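Local coordinates for protein ethylbenzene dehydrogenase beta-subunit (Aromatoleum aromaticum, PDB 2IVF) that binds three iron/sulfur (SF4) clusters and one fe3-s4 cluster as the iron-sulfur subunit of a multi-chain dehydrogenase, and probably relays electrons between them, at residues W53-T58 with K62-D67; E69-G74 with P82-T87; C194-I199 with L258-E263. One frame throughout, in Å; residues are numbered along the deposited sequence.

Contact 1 of 3, residues W53-T58 with K62-D67; sequences WNNVTT and KGYPRD. With SF4 (iron/sulfur cluster), chain U.
N55 and Y64 meet at a slant: the amide plane of N55 is turned 40° from the phenol ring, and N55 CG comes to 3.3 Å from Y64 CD2. The ring reaches the strand because Y64 CG lies anti to the backbone N (chi1 178°), while N55 CG stands between its own N and carbonyl carbon. T57 extends the patch. The T57 and Y64 side chains cross at about a right angle, T57 CG2 lying 3.9 Å from Y64 CB, and T57 OG1 lies 3.6 Å from G63 CA. N55 and T57 thus point to the 62-67 loop, whereas the intervening V56 points away and packs on helix 33-42, the alternation expected of strand 55-59. The far end of the tyrosine is held by S91 and R52, and Y128 meets its ring edge-to-face. A cis peptide bond follows Y64 and turns the loop at P65. At the other end of 53-58, the edge of the W53 ring is turned to the SF4 cluster, W53 CE3 lying 3.6 Å from its S3. A single water is the polar link between the segments: it accepts from G63 N at 2.9 Å and lies 2.8 Å from T58 O. With no direct hydrogen bond between them, loop and strand are joined by van der Waals contact and this water; the backbones of N55 and T57 pair instead with strand 141-149.

Contact 2 of 3, residues E69-G74 with P82-T87; sequences ERKGGG and PGVLPT
K71 O receives V84 N at 2.9 Å, with 154° at the hydrogen, and G73 N donates a hydrogen bond to P82 O at 3.0 Å. Between the two bonds, G72 and G83 form an antiparallel, non-hydrogen-bonded pair, and their CA atoms approach to 4.0 Å, a closeness that two residues without side chains permit. This lone beta bridge lies at the base of a hairpin-like excursion; G74 and Q81 bond next, and the short strands 75-76 and 79-80 follow. Beside the bridge, the side chains of K71 and V84 cross at about a right angle, K71 CG resting 3.7 Å from V84 CG2. V84 O is buried here and has no hydrogen-bond partner in the model. Beyond V84 the lysine runs past P86 and bends at its last torsion (chi4 42°), delivering NZ to R66 O, with D90 a weak, more distant ion pair. K197 adds weak hydrogen bonds to the carbonyls of K71 and G72. Farther out, L85 and P86 pack on helix 189-193, while P82, L85 and T87 touch another protein chain.

Contact 3 of 3, residues C194-I199 with L258-E263; sequences CPYKAI and LPLHAE. With SF4 (iron/sulfur cluster), chain S.
Y196 spans the contact, its ring reaching from the SF4 cluster to segment 258-263, where its hydroxyl meets the loop around L260 and H261. The tight part is at the tip: Y196 OH donates to L260 O at 2.6 Å, in the plane of the ring and almost in line with the carbonyl (C=O...O angle 168°). With CG anti to the carbonyl carbon (chi1 -61°), the ring extends from its turn toward that oxygen. L260 and H261 pack beside the same ring carbon, L260 CG at 4.2 Å and H261 CB at 4.1 Å from Y196 CE1, and helix 295-302 backs both residues through L301. Y196 CD2, across the ring from CE1, comes to 3.6 Å from S2 of the SF4 cluster.

The tyrosine belongs to a type I turn, C194 to K197, that opens with the Cys-Pro pair familiar from ferredoxin-type clusters. C194 SG binds iron FE1 at 2.4 Å, and C151, C154 and C159 of the same pocket are probably its companion ligands. The thiolate also accepts A198 N in a nearly straight N-H...S bond (176°), which would be expected to moderate its charge. C194 O is gripped from opposite faces of its plane, by K197 N and by K197 NZ, whose ammonium also reaches E192 O.

The looser side lies past H261, where A262 and E263 are exposed and have no close packing against the turn. E263 folds back nonetheless: H261 ND1 donates to E263 OE2 at 2.8 Å, on the syn side of the carboxylate and close to the imidazole plane. E69 takes the other nitrogen, NE2, and Y264 stacks on the ring, so H261 lies between two carboxylates that would favour its protonated form.

Overall arrangement
Contacts 1 and 3 are buried, contact 1 touching two SF4 clusters and contact 3 a third. Contact 2 is at the surface, with another protein chain near six of its residues; in contact 1 only W53 is so placed. Their chemistry follows their place. Contact 1 is mainly side-chain packing beside a sheet edge, contact 2 is backbone pairing between two loops that meet at glycines, and contact 3 centres on one tyrosine-carbonyl bond next to a metal site. Contact 2 is tied to both others by polar side-chain bonds. P65 packs against the K197 backbone, joining contacts 1 and 3 directly, and R149 serves both, pairing with the N55 backbone and bonding Y196 O.

Contact 1 of 3, residues W53-T58 with K62-D67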
loop_
_atom_site.group_PDB
_atom_site.type_symbol
_atom_site.label_atom_id
_atom_site.label_comp_id
_atom_site.label_asym_id
_atom_site.label_seq_id
_atom_site.Cartn_x
_atom_site.Cartn_y
_atom_site.Cartn_z
ATOM N N TRP B 53 -5.543 -14.240 -11.728
ATOM C CA TRP B 53 -5.796 -15.627 -11.337
ATOM C C TRP B 53 -5.926 -15.674 -9.831
ATOM O O TRP B 53 -6.802 -16.335 -9.328
ATOM C CB TRP B 53 -4.695 -16.555 -11.776
ATOM C CG TRP B 53 -4.484 -16.704 -13.235
ATOM C CD1 TRP B 53 -5.320 -16.331 -14.261
ATOM C CD2 TRP B 53 -3.382 -17.383 -13.849
ATOM N NE1 TRP B 53 -4.794 -16.717 -15.445
ATOM C CE2 TRP B 53 -3.613 -17.377 -15.233
ATOM C CE3 TRP B 53 -2.230 -18.011 -13.350
ATOM C CZ2 TRP B 53 -2.713 -17.914 -16.133
ATOM C CZ3 TRP B 53 -1.366 -18.577 -14.222
ATOM C CH2 TRP B 53 -1.607 -18.539 -15.613
ATOM N N ASN B 54 -5.074 -14.938 -9.115
ATOM C CA ASN B 54 -5.310 -14.656 -7.734
ATOM C C ASN B 54 -5.911 -13.281 -7.707
ATOM O O ASN B 54 -5.329 -12.317 -8.241
ATOM C CB ASN B 54 -4.039 -14.647 -6.885
ATOM C CG ASN B 54 -4.343 -14.301 -5.450
ATOM O OD1 ASN B 54 -4.376 -15.172 -4.603
ATOM N ND2 ASN B 54 -4.631 -13.009 -5.176
ATOM N N ASN B 55 -7.117 -13.208 -7.161
ATOM C CA ASN B 55 -7.808 -11.942 -7.088
ATOM C C ASN B 55 -8.265 -11.650 -5.670
ATOM O O ASN B 55 -8.592 -12.560 -4.909
ATOM C CB ASN B 55 -8.990 -11.884 -8.061
ATOM C CG ASN B 55 -9.874 -13.061 -7.967
ATOM O OD1 ASN B 55 -9.651 -14.079 -8.668
ATOM N ND2 ASN B 55 -10.903 -12.952 -7.179
ATOM N N VAL B 56 -8.288 -10.379 -5.325
ATOM C CA VAL B 56 -8.745 -9.975 -3.987
ATOM C C VAL B 56 -9.655 -8.794 -4.082
ATOM O O VAL B 56 -9.297 -7.784 -4.665
ATOM C CB VAL B 56 -7.598 -9.628 -3.025
ATOM C CG1 VAL B 56 -8.166 -9.425 -1.659
ATOM C CG2 VAL B 56 -6.501 -10.689 -2.997
ATOM N N THR B 57 -10.880 -8.934 -3.578
ATOM C CA THR B 57 -11.800 -7.815 -3.612
ATOM C C THR B 57 -12.478 -7.662 -2.277
ATOM O O THR B 57 -12.410 -8.523 -1.421
ATOM C CB THR B 57 -12.878 -8.005 -4.711
ATOM O OG1 THR B 57 -13.561 -9.244 -4.493
ATOM C CG2 THR B 57 -12.226 -7.996 -6.145
ATOM N N THR B 58 -13.176 -6.562 -2.136
ATOM C CA THR B 58 -13.838 -6.243 -0.873
ATOM C C THR B 58 -15.221 -6.908 -0.916
ATOM O O THR B 58 -15.867 -6.970 -1.975
ATOM C CB THR B 58 -13.898 -4.716 -0.639
ATOM O OG1 THR B 58 -12.548 -4.193 -0.578
ATOM C CG2 THR B 58 -14.686 -4.329 0.667
ATOM N N LYS B 62 -18.953 -6.481 -5.847
ATOM C CA LYS B 62 -19.320 -7.155 -7.104
ATOM C C LYS B 62 -18.389 -8.352 -7.395
ATOM O O LYS B 62 -18.713 -9.208 -8.211
ATOM C CB LYS B 62 -19.339 -6.170 -8.264
ATOM C CG LYS B 62 -20.467 -5.130 -8.131
ATOM C CD LYS B 62 -20.569 -4.256 -9.316
ATOM C CE LYS B 62 -21.546 -3.100 -9.106
ATOM N NZ LYS B 62 -21.563 -2.374 -10.408
ATOM N N GLY B 63 -17.274 -8.425 -6.669
ATOM C CA GLY B 63 -16.326 -9.492 -6.818
ATOM C C GLY B 63 -15.558 -9.385 -8.117
ATOM O O GLY B 63 -15.464 -8.315 -8.742
ATOM N N TYR B 64 -14.966 -10.504 -8.491
ATOM C CA TYR B 64 -14.078 -10.564 -9.617
ATOM C C TYR B 64 -14.232 -11.906 -10.304
ATOM O O TYR B 64 -14.154 -12.902 -9.648
ATOM C CB TYR B 64 -12.625 -10.408 -9.194
ATOM C CG TYR B 64 -11.701 -10.527 -10.395
ATOM C CD1 TYR B 64 -11.496 -9.466 -11.225
ATOM C CD2 TYR B 64 -11.150 -11.739 -10.756
ATOM C CE1 TYR B 64 -10.689 -9.550 -12.320
ATOM C CE2 TYR B 64 -10.337 -11.844 -11.853
ATOM C CZ TYR B 64 -10.111 -10.754 -12.652
ATOM O OH TYR B 64 -9.307 -10.888 -13.777
ATOM N N PRO B 65 -14.484 -11.933 -11.613
ATOM C CA PRO B 65 -14.871 -10.792 -12.399
ATOM C C PRO B 65 -16.146 -10.197 -11.836
ATOM O O PRO B 65 -16.844 -10.846 -11.039
ATOM C CB PRO B 65 -15.137 -11.372 -13.785
ATOM C CG PRO B 65 -14.396 -12.645 -13.804
ATOM C CD PRO B 65 -14.348 -13.156 -12.425
ATOM N N ARG B 66 -16.413 -8.970 -12.244
ATOM C CA ARG B 66 -17.623 -8.260 -11.892
ATOM C C ARG B 66 -18.880 -9.123 -12.024
ATOM O O ARG B 66 -19.167 -9.666 -13.080
ATOM C CB ARG B 66 -17.771 -7.043 -12.780
ATOM C CG ARG B 66 -18.930 -6.127 -12.377
ATOM C CD ARG B 66 -18.917 -4.834 -13.143
ATOM N NE ARG B 66 -18.867 -4.979 -14.592
ATOM C CZ ARG B 66 -18.973 -3.966 -15.453
ATOM N NH1 ARG B 66 -19.182 -2.706 -15.028
ATOM N NH2 ARG B 66 -18.931 -4.211 -16.754
ATOM N N ASP B 67 -19.622 -9.196 -10.923
ATOM C CA ASP B 67 -20.884 -9.856 -10.836
ATOM C C ASP B 67 -20.760 -11.302 -11.239
ATOM O O ASP B 67 -21.674 -11.829 -11.798
ATOM C CB ASP B 67 -21.952 -9.118 -11.659
ATOM C CG ASP B 67 -22.391 -7.808 -11.001
ATOM O OD1 ASP B 67 -22.233 -7.676 -9.785
ATOM O OD2 ASP B 67 -22.904 -6.920 -11.701
HETATM FE FE1 SF4 U . -2.741 -19.989 -8.889
HETATM FE FE2 SF4 U . -1.470 -17.739 -9.364
HETATM FE FE3 SF4 U . -1.805 -18.566 -6.828
HETATM FE FE4 SF4 U . -0.033 -19.868 -8.379
HETATM S S1 SF4 U . 0.121 -17.690 -7.672
HETATM S S2 SF4 U . -1.637 -20.848 -7.094
HETATM S S3 SF4 U . -1.060 -19.724 -10.464
HETATM S S4 SF4 U . -3.464 -17.907 -8.345
HETATM O O HOH W 1 -15.995 -6.594 -4.756
#

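Contact 2 of 3, residues E69-G74 with P82-T87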
loop_
_atom_site.group_PDB
_atom_site.type_symbol
_atom_site.label_atom_id
_atom_site.label_comp_id
_atom_site.label_asym_id
_atom_site.label_seq_id
_atom_site.Cartn_x
_atom_site.Cartn_y
_atom_site.Cartn_z
ATOM N N GLU B 69 -21.125 -13.869 -9.624
ATOM C CA GLU B 69 -22.198 -14.619 -8.929
ATOM C C GLU B 69 -23.499 -14.519 -9.655
ATOM O O GLU B 69 -24.461 -15.219 -9.298
ATOM C CB GLU B 69 -22.352 -14.117 -7.460
ATOM C CG GLU B 69 -21.146 -14.335 -6.639
ATOM C CD GLU B 69 -21.112 -13.562 -5.310
ATOM O OE1 GLU B 69 -21.306 -12.351 -5.355
ATOM O OE2 GLU B 69 -20.862 -14.170 -4.228
ATOM N N ARG B 70 -23.557 -13.661 -10.674
ATOM C CA ARG B 70 -24.735 -13.573 -11.534
ATOM C C ARG B 70 -24.528 -14.215 -12.905
ATOM O O ARG B 70 -25.411 -14.139 -13.732
ATOM C CB ARG B 70 -25.101 -12.110 -11.759
ATOM C CG ARG B 70 -25.302 -11.340 -10.477
ATOM C CD ARG B 70 -26.324 -10.244 -10.652
ATOM N NE ARG B 70 -26.955 -9.991 -9.352
ATOM C CZ ARG B 70 -26.989 -8.809 -8.727
ATOM N NH1 ARG B 70 -26.452 -7.713 -9.280
ATOM N NH2 ARG B 70 -27.584 -8.722 -7.534
ATOM N N LYS B 71 -23.382 -14.815 -13.153
ATOM C CA LYS B 71 -23.025 -15.211 -14.505
ATOM C C LYS B 71 -23.193 -16.714 -14.801
ATOM O O LYS B 71 -22.689 -17.227 -15.815
ATOM C CB LYS B 71 -21.666 -14.666 -14.871
ATOM C CG LYS B 71 -21.680 -13.122 -15.017
ATOM C CD LYS B 71 -20.314 -12.595 -15.462
ATOM C CE LYS B 71 -20.389 -11.155 -15.940
ATOM N NZ LYS B 71 -21.231 -10.313 -15.094
ATOM N N GLY B 72 -23.886 -17.421 -13.916
ATOM C CA GLY B 72 -24.268 -18.794 -14.200
ATOM C C GLY B 72 -23.120 -19.792 -14.200
ATOM O O GLY B 72 -22.073 -19.541 -13.629
ATOM N N GLY B 73 -23.337 -20.923 -14.859
ATOM C CA GLY B 73 -22.375 -22.014 -14.848
ATOM C C GLY B 73 -22.595 -22.925 -13.657
ATOM O O GLY B 73 -23.574 -22.790 -12.916
ATOM N N GLY B 74 -21.692 -23.871 -13.478
ATOM C CA GLY B 74 -21.765 -24.806 -12.366
ATOM C C GLY B 74 -22.892 -25.801 -12.486
ATOM O O GLY B 74 -23.440 -25.981 -13.570
ATOM N N PRO B 82 -26.501 -22.982 -17.638
ATOM C CA PRO B 82 -25.886 -22.143 -18.653
ATOM C C PRO B 82 -25.232 -20.962 -17.991
ATOM O O PRO B 82 -25.573 -20.599 -16.855
ATOM C CB PRO B 82 -27.059 -21.725 -19.534
ATOM C CG PRO B 82 -28.247 -21.802 -18.631
ATOM C CD PRO B 82 -27.972 -22.934 -17.695
ATOM N N GLY B 83 -24.237 -20.399 -18.657
ATOM C CA GLY B 83 -23.525 -19.271 -18.111
ATOM C C GLY B 83 -23.247 -18.227 -19.166
ATOM O O GLY B 83 -23.578 -18.418 -20.322
ATOM N N VAL B 84 -22.664 -17.106 -18.756
ATOM C CA VAL B 84 -22.382 -16.026 -19.701
ATOM C C VAL B 84 -20.943 -15.584 -19.578
ATOM O O VAL B 84 -20.334 -15.722 -18.528
ATOM C CB VAL B 84 -23.324 -14.810 -19.525
ATOM C CG1 VAL B 84 -24.782 -15.223 -19.684
ATOM C CG2 VAL B 84 -23.144 -14.171 -18.233
ATOM N N LEU B 85 -20.409 -15.029 -20.656
ATOM C CA LEU B 85 -19.016 -14.701 -20.728
ATOM C C LEU B 85 -18.784 -13.337 -20.135
ATOM O O LEU B 85 -19.507 -12.382 -20.454
ATOM C CB LEU B 85 -18.531 -14.709 -22.171
ATOM C CG LEU B 85 -18.512 -16.098 -22.790
ATOM C CD1 LEU B 85 -18.328 -15.997 -24.277
ATOM C CD2 LEU B 85 -17.438 -16.945 -22.150
ATOM N N PRO B 86 -17.775 -13.226 -19.275
ATOM C CA PRO B 86 -17.346 -11.908 -18.872
ATOM C C PRO B 86 -16.660 -11.133 -19.975
ATOM O O PRO B 86 -16.016 -11.704 -20.876
ATOM C CB PRO B 86 -16.327 -12.177 -17.770
ATOM C CG PRO B 86 -16.401 -13.584 -17.482
ATOM C CD PRO B 86 -16.999 -14.277 -18.617
ATOM N N THR B 87 -16.759 -9.821 -19.846
ATOM C CA THR B 87 -16.107 -8.912 -20.756
ATOM C C THR B 87 -14.743 -8.552 -20.179
ATOM O O THR B 87 -14.411 -8.917 -19.041
ATOM C CB THR B 87 -16.940 -7.646 -20.897
ATOM O OG1 THR B 87 -17.057 -7.079 -19.587
ATOM C CG2 THR B 87 -18.350 -7.936 -21.516
#

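Contact 3 of 3, residues C194-I199 with L258-E263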
loop_
_atom_site.group_PDB
_atom_site.type_symbol
_atom_site.label_atom_id
_atom_site.label_comp_id
_atom_site.label_asym_id
_atom_site.label_seq_id
_atom_site.Cartn_x
_atom_site.Cartn_y
_atom_site.Cartn_z
ATOM N N CYS B 194 -17.752 -22.382 -15.622
ATOM C CA CYS B 194 -17.136 -22.226 -14.326
ATOM C C CYS B 194 -17.933 -21.177 -13.560
ATOM O O CYS B 194 -17.920 -20.022 -13.938
ATOM C CB CYS B 194 -15.681 -21.786 -14.417
ATOM S SG CYS B 194 -15.086 -21.169 -12.809
ATOM N N PRO B 195 -18.607 -21.581 -12.467
ATOM C CA PRO B 195 -19.475 -20.650 -11.775
ATOM C C PRO B 195 -18.692 -19.662 -10.964
ATOM O O PRO B 195 -19.277 -18.744 -10.404
ATOM C CB PRO B 195 -20.259 -21.559 -10.856
ATOM C CG PRO B 195 -19.321 -22.622 -10.542
ATOM C CD PRO B 195 -18.570 -22.884 -11.800
ATOM N N TYR B 196 -17.381 -19.872 -10.866
ATOM C CA TYR B 196 -16.486 -18.892 -10.214
ATOM C C TYR B 196 -15.841 -17.884 -11.168
ATOM O O TYR B 196 -15.092 -16.951 -10.743
ATOM C CB TYR B 196 -15.400 -19.660 -9.486
ATOM C CG TYR B 196 -15.946 -20.546 -8.425
ATOM C CD1 TYR B 196 -16.199 -20.066 -7.137
ATOM C CD2 TYR B 196 -16.189 -21.867 -8.688
ATOM C CE1 TYR B 196 -16.771 -20.902 -6.147
ATOM C CE2 TYR B 196 -16.724 -22.729 -7.709
ATOM C CZ TYR B 196 -17.002 -22.244 -6.430
ATOM O OH TYR B 196 -17.533 -23.147 -5.521
ATOM N N LYS B 197 -16.050 -18.116 -12.459
ATOM C CA LYS B 197 -15.379 -17.380 -13.540
ATOM C C LYS B 197 -13.884 -17.295 -13.325
ATOM O O LYS B 197 -13.289 -16.212 -13.399
ATOM C CB LYS B 197 -16.038 -16.011 -13.755
ATOM C CG LYS B 197 -17.506 -16.135 -14.203
ATOM C CD LYS B 197 -17.588 -16.753 -15.609
ATOM C CE LYS B 197 -18.979 -17.140 -16.078
ATOM N NZ LYS B 197 -19.616 -18.292 -15.381
ATOM N N ALA B 198 -13.310 -18.462 -13.002
ATOM C CA ALA B 198 -11.886 -18.618 -12.693
ATOM C C ALA B 198 -11.081 -19.118 -13.918
ATOM O O ALA B 198 -9.937 -19.556 -13.801
ATOM C CB ALA B 198 -11.708 -19.555 -11.500
ATOM N N ILE B 199 -11.684 -19.080 -15.100
ATOM C CA ILE B 199 -10.959 -19.308 -16.344
ATOM C C ILE B 199 -11.162 -18.060 -17.173
ATOM O O ILE B 199 -12.269 -17.495 -17.187
ATOM C CB ILE B 199 -11.494 -20.515 -17.152
ATOM C CG1 ILE B 199 -11.553 -21.783 -16.329
ATOM C CG2 ILE B 199 -10.633 -20.759 -18.380
ATOM C CD1 ILE B 199 -11.739 -23.112 -17.193
ATOM N N LEU B 258 -14.337 -23.281 5.292
ATOM C CA LEU B 258 -15.512 -23.607 4.512
ATOM C C LEU B 258 -15.391 -23.226 3.045
ATOM O O LEU B 258 -14.802 -22.225 2.693
ATOM C CB LEU B 258 -16.739 -22.886 5.085
ATOM C CG LEU B 258 -17.017 -23.112 6.557
ATOM C CD1 LEU B 258 -18.116 -22.171 7.031
ATOM C CD2 LEU B 258 -17.327 -24.602 6.885
ATOM N N PRO B 259 -16.031 -24.019 2.175
ATOM C CA PRO B 259 -15.982 -23.764 0.768
ATOM C C PRO B 259 -16.768 -22.564 0.344
ATOM O O PRO B 259 -17.814 -22.230 0.931
ATOM C CB PRO B 259 -16.624 -25.021 0.154
ATOM C CG PRO B 259 -17.525 -25.512 1.160
ATOM C CD PRO B 259 -16.828 -25.212 2.485
ATOM N N LEU B 260 -16.275 -21.908 -0.691
ATOM C CA LEU B 260 -16.999 -20.784 -1.249
ATOM C C LEU B 260 -18.070 -21.285 -2.246
ATOM O O LEU B 260 -17.777 -21.985 -3.230
ATOM C CB LEU B 260 -16.021 -19.753 -1.859
ATOM C CG LEU B 260 -16.622 -18.572 -2.656
ATOM C CD1 LEU B 260 -17.357 -17.616 -1.740
ATOM C CD2 LEU B 260 -15.504 -17.824 -3.464
ATOM N N HIS B 261 -19.326 -20.967 -1.974
ATOM C CA HIS B 261 -20.405 -21.278 -2.895
ATOM C C HIS B 261 -20.434 -22.774 -3.287
ATOM O O HIS B 261 -20.519 -23.114 -4.461
ATOM C CB HIS B 261 -20.314 -20.404 -4.154
ATOM C CG HIS B 261 -20.765 -18.976 -3.964
ATOM N ND1 HIS B 261 -22.015 -18.640 -3.481
ATOM C CD2 HIS B 261 -20.155 -17.814 -4.263
ATOM C CE1 HIS B 261 -22.143 -17.322 -3.487
ATOM N NE2 HIS B 261 -21.018 -16.801 -3.942
ATOM N N ALA B 262 -20.391 -23.660 -2.298
ATOM C CA ALA B 262 -20.490 -25.103 -2.535
ATOM C C ALA B 262 -21.782 -25.463 -3.281
ATOM O O ALA B 262 -21.859 -26.539 -3.916
ATOM C CB ALA B 262 -20.421 -25.846 -1.225
ATOM N N GLU B 263 -22.810 -24.602 -3.168
ATOM C CA GLU B 263 -24.082 -24.841 -3.864
ATOM C C GLU B 263 -23.956 -24.776 -5.377
ATOM O O GLU B 263 -24.853 -25.215 -6.075
ATOM C CB GLU B 263 -25.223 -23.927 -3.403
ATOM C CG GLU B 263 -25.144 -22.495 -3.850
ATOM C CD GLU B 263 -24.158 -21.658 -3.055
ATOM O OE1 GLU B 263 -23.422 -22.181 -2.180
ATOM O OE2 GLU B 263 -24.139 -20.437 -3.292
HETATM FE FE1 SF4 S . -13.819 -23.040 -12.157
HETATM FE FE2 SF4 S . -12.847 -25.264 -13.174
HETATM FE FE3 SF4 S . -13.534 -25.155 -10.519
HETATM FE FE4 SF4 S . -11.334 -23.770 -11.394
HETATM S S1 SF4 S . -11.626 -26.065 -11.388
HETATM S S2 SF4 S . -13.027 -22.989 -10.033
HETATM S S3 SF4 S . -11.983 -23.199 -13.488
HETATM S S4 SF4 S . -14.972 -25.028 -12.316
#